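Local coordinates for hydratase ChsH1 (Mycobacterium tuberculosis, PDB 4W78), which catalyses, in complex with ChsH2, the hydration of the steroid enoyl-CoA 3-oxo-4,17-pregnadiene-20-carboxyl-CoA during degradation of the cholesterol side chain, at the interface of chains A and B. Numbering follows the deposited sequence. Chains: chain A, Hydratase ChsH1; chain B, Hydratase ChsH2.

The interface of chains A and B. Residues chain A 35, 41, 46, 63-65, 112; chain B 60, 73.
B:Gln60 reaches from helix 52-67 of ChsH2 into a pocket of ChsH1 formed by A:Trp35, A:Tyr46 and the segment A:Pro63 to A:Ala65, joining the two subunits of this MaoC-like, hot-dog-fold hydratase. Its amide oxygen OE1 accepts a bent hydrogen bond from the backbone N of A:Ala65 (2.9 Å, 137° at H), the donor standing tilted from the amide's carbonyl plane. The bonded N belongs to the short 3-10 helix 64-66. A:Pro64 crosses the glutamine at about a right angle, its CD 3.3 Å from OE1, while the A:Ala65 methyl CB packs 3.6 Å from the amide carbon CD. On the other branch, NE2 of B:Gln60 lies 3.4 Å from CB of A:Pro63, and the phenol oxygen OH of A:Tyr46 is 3.4 Å from NE2, a contact rather than a hydrogen bond. The six-membered rim of A:Trp35 approaches through CH2, its ring turned 57° from the amide. NE2 also bonds to a water, which bonds in turn to carboxylate OD2 of A:Asp41 (2.6 Å), so the amide is held through both its oxygen and its nitrogen. That water sits at the edge of the A:Trp35 indole, in its plane. With CG anti to the backbone N and the chain extended beyond it, B:Gln60 carries its amide far from its own helix; the turn about its last bond (chi3 -89°) puts OE1 toward A:Ala65 N and NE2 toward the water. A second direct link lies to one side: the backbone N of B:Ile73, near the start of strand 72-80, donates an almost straight bond to the phenol OH of A:Tyr112 (2.9 Å), arriving at the ring edge and in plane. Behind these groups, the prolines pack on the aromatic rings and probably help orient them: CG of A:Pro63 lies over the centre of the A:Tyr46 face, and CG of A:Pro64 rests on a face of A:Tyr112, offset toward the rim. OD2 of A:Asp41 meets the A:Tyr46 ring at its edge.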
loop_
_atom_site.group_PDB
_atom_site.type_symbol
_atom_site.label_atom_id
_atom_site.label_comp_id
_atom_site.label_asym_id
_atom_site.label_seq_id
_atom_site.Cartn_x
_atom_site.Cartn_y
_atom_site.Cartn_z
ATOM N N TRP A 35 2.481 -7.992 0.172
ATOM C CA TRP A 35 3.160 -8.226 -1.099
ATOM C C TRP A 35 2.704 -9.525 -1.756
ATOM O O TRP A 35 2.298 -9.511 -2.926
ATOM C CB TRP A 35 4.673 -8.192 -0.865
ATOM C CG TRP A 35 5.562 -8.147 -2.078
ATOM C CD1 TRP A 35 6.158 -7.049 -2.617
ATOM C CD2 TRP A 35 6.006 -9.269 -2.850
ATOM N NE1 TRP A 35 6.946 -7.415 -3.697
ATOM C CE2 TRP A 35 6.864 -8.772 -3.857
ATOM C CE3 TRP A 35 5.777 -10.644 -2.773
ATOM C CZ2 TRP A 35 7.479 -9.601 -4.787
ATOM C CZ3 TRP A 35 6.380 -11.477 -3.726
ATOM C CH2 TRP A 35 7.210 -10.945 -4.717
ATOM N N ASP A 41 1.270 -14.484 -5.335
ATOM C CA ASP A 41 2.212 -15.590 -5.184
ATOM C C ASP A 41 1.836 -16.437 -3.981
ATOM O O ASP A 41 1.975 -15.993 -2.835
ATOM C CB ASP A 41 3.643 -15.062 -5.029
ATOM C CG ASP A 41 4.685 -16.164 -5.125
ATOM O OD1 ASP A 41 4.318 -17.352 -5.003
ATOM O OD2 ASP A 41 5.876 -15.842 -5.323
ATOM N N TYR A 46 6.488 -18.353 2.292
ATOM C CA TYR A 46 6.442 -16.949 2.712
ATOM C C TYR A 46 5.426 -16.714 3.822
ATOM O O TYR A 46 5.383 -15.621 4.408
ATOM C CB TYR A 46 6.103 -16.047 1.522
ATOM C CG TYR A 46 7.019 -16.197 0.320
ATOM C CD1 TYR A 46 8.388 -16.388 0.472
ATOM C CD2 TYR A 46 6.504 -16.152 -0.970
ATOM C CE1 TYR A 46 9.224 -16.542 -0.637
ATOM C CE2 TYR A 46 7.327 -16.283 -2.078
ATOM C CZ TYR A 46 8.682 -16.479 -1.907
ATOM O OH TYR A 46 9.498 -16.622 -3.015
ATOM N N PRO A 63 10.166 -13.215 0.395
ATOM C CA PRO A 63 10.436 -13.398 -1.039
ATOM C C PRO A 63 11.705 -12.645 -1.440
ATOM O O PRO A 63 11.863 -11.486 -1.072
ATOM C CB PRO A 63 9.216 -12.760 -1.718
ATOM C CG PRO A 63 8.145 -12.725 -0.664
ATOM C CD PRO A 63 8.849 -12.608 0.660
ATOM N N PRO A 64 12.616 -13.295 -2.185
ATOM C CA PRO A 64 13.858 -12.611 -2.568
ATOM C C PRO A 64 13.584 -11.300 -3.296
ATOM O O PRO A 64 14.267 -10.296 -3.045
ATOM C CB PRO A 64 14.530 -13.616 -3.498
ATOM C CG PRO A 64 14.069 -14.947 -2.953
ATOM C CD PRO A 64 12.642 -14.732 -2.523
ATOM N N ALA A 65 12.566 -11.306 -4.154
ATOM C CA ALA A 65 12.218 -10.135 -4.961
ATOM C C ALA A 65 11.684 -8.956 -4.144
ATOM O O ALA A 65 11.449 -7.892 -4.699
ATOM C CB ALA A 65 11.211 -10.514 -6.048
ATOM N N TYR A 112 18.239 -16.086 1.505
ATOM C CA TYR A 112 16.901 -15.647 1.863
ATOM C C TYR A 112 16.942 -14.944 3.220
ATOM O O TYR A 112 17.722 -15.322 4.109
ATOM C CB TYR A 112 15.945 -16.856 1.921
ATOM C CG TYR A 112 15.464 -17.328 0.560
ATOM C CD1 TYR A 112 16.364 -17.786 -0.404
ATOM C CD2 TYR A 112 14.117 -17.324 0.245
ATOM C CE1 TYR A 112 15.923 -18.207 -1.655
ATOM C CE2 TYR A 112 13.662 -17.759 -0.987
ATOM C CZ TYR A 112 14.567 -18.189 -1.937
ATOM O OH TYR A 112 14.106 -18.602 -3.167
ATOM N N GLN B 60 9.483 -13.841 -10.491
ATOM C CA GLN B 60 9.797 -14.783 -9.418
ATOM C C GLN B 60 8.670 -15.801 -9.213
ATOM O O GLN B 60 8.910 -17.016 -9.194
ATOM C CB GLN B 60 10.062 -14.018 -8.124
ATOM C CG GLN B 60 10.405 -14.903 -6.955
ATOM C CD GLN B 60 10.769 -14.099 -5.753
ATOM O OE1 GLN B 60 11.934 -13.745 -5.555
ATOM N NE2 GLN B 60 9.783 -13.795 -4.941
ATOM N N ILE B 73 15.746 -19.112 -5.467
ATOM C CA ILE B 73 16.039 -18.097 -6.474
ATOM C C ILE B 73 17.369 -17.409 -6.192
ATOM O O ILE B 73 17.571 -16.851 -5.111
ATOM C CB ILE B 73 14.922 -17.041 -6.532
ATOM C CG1 ILE B 73 13.574 -17.722 -6.822
ATOM C CG2 ILE B 73 15.250 -15.967 -7.570
ATOM C CD1 ILE B 73 13.570 -18.517 -8.106
HETATM O O HOH W 1 7.166 -13.787 -6.119
#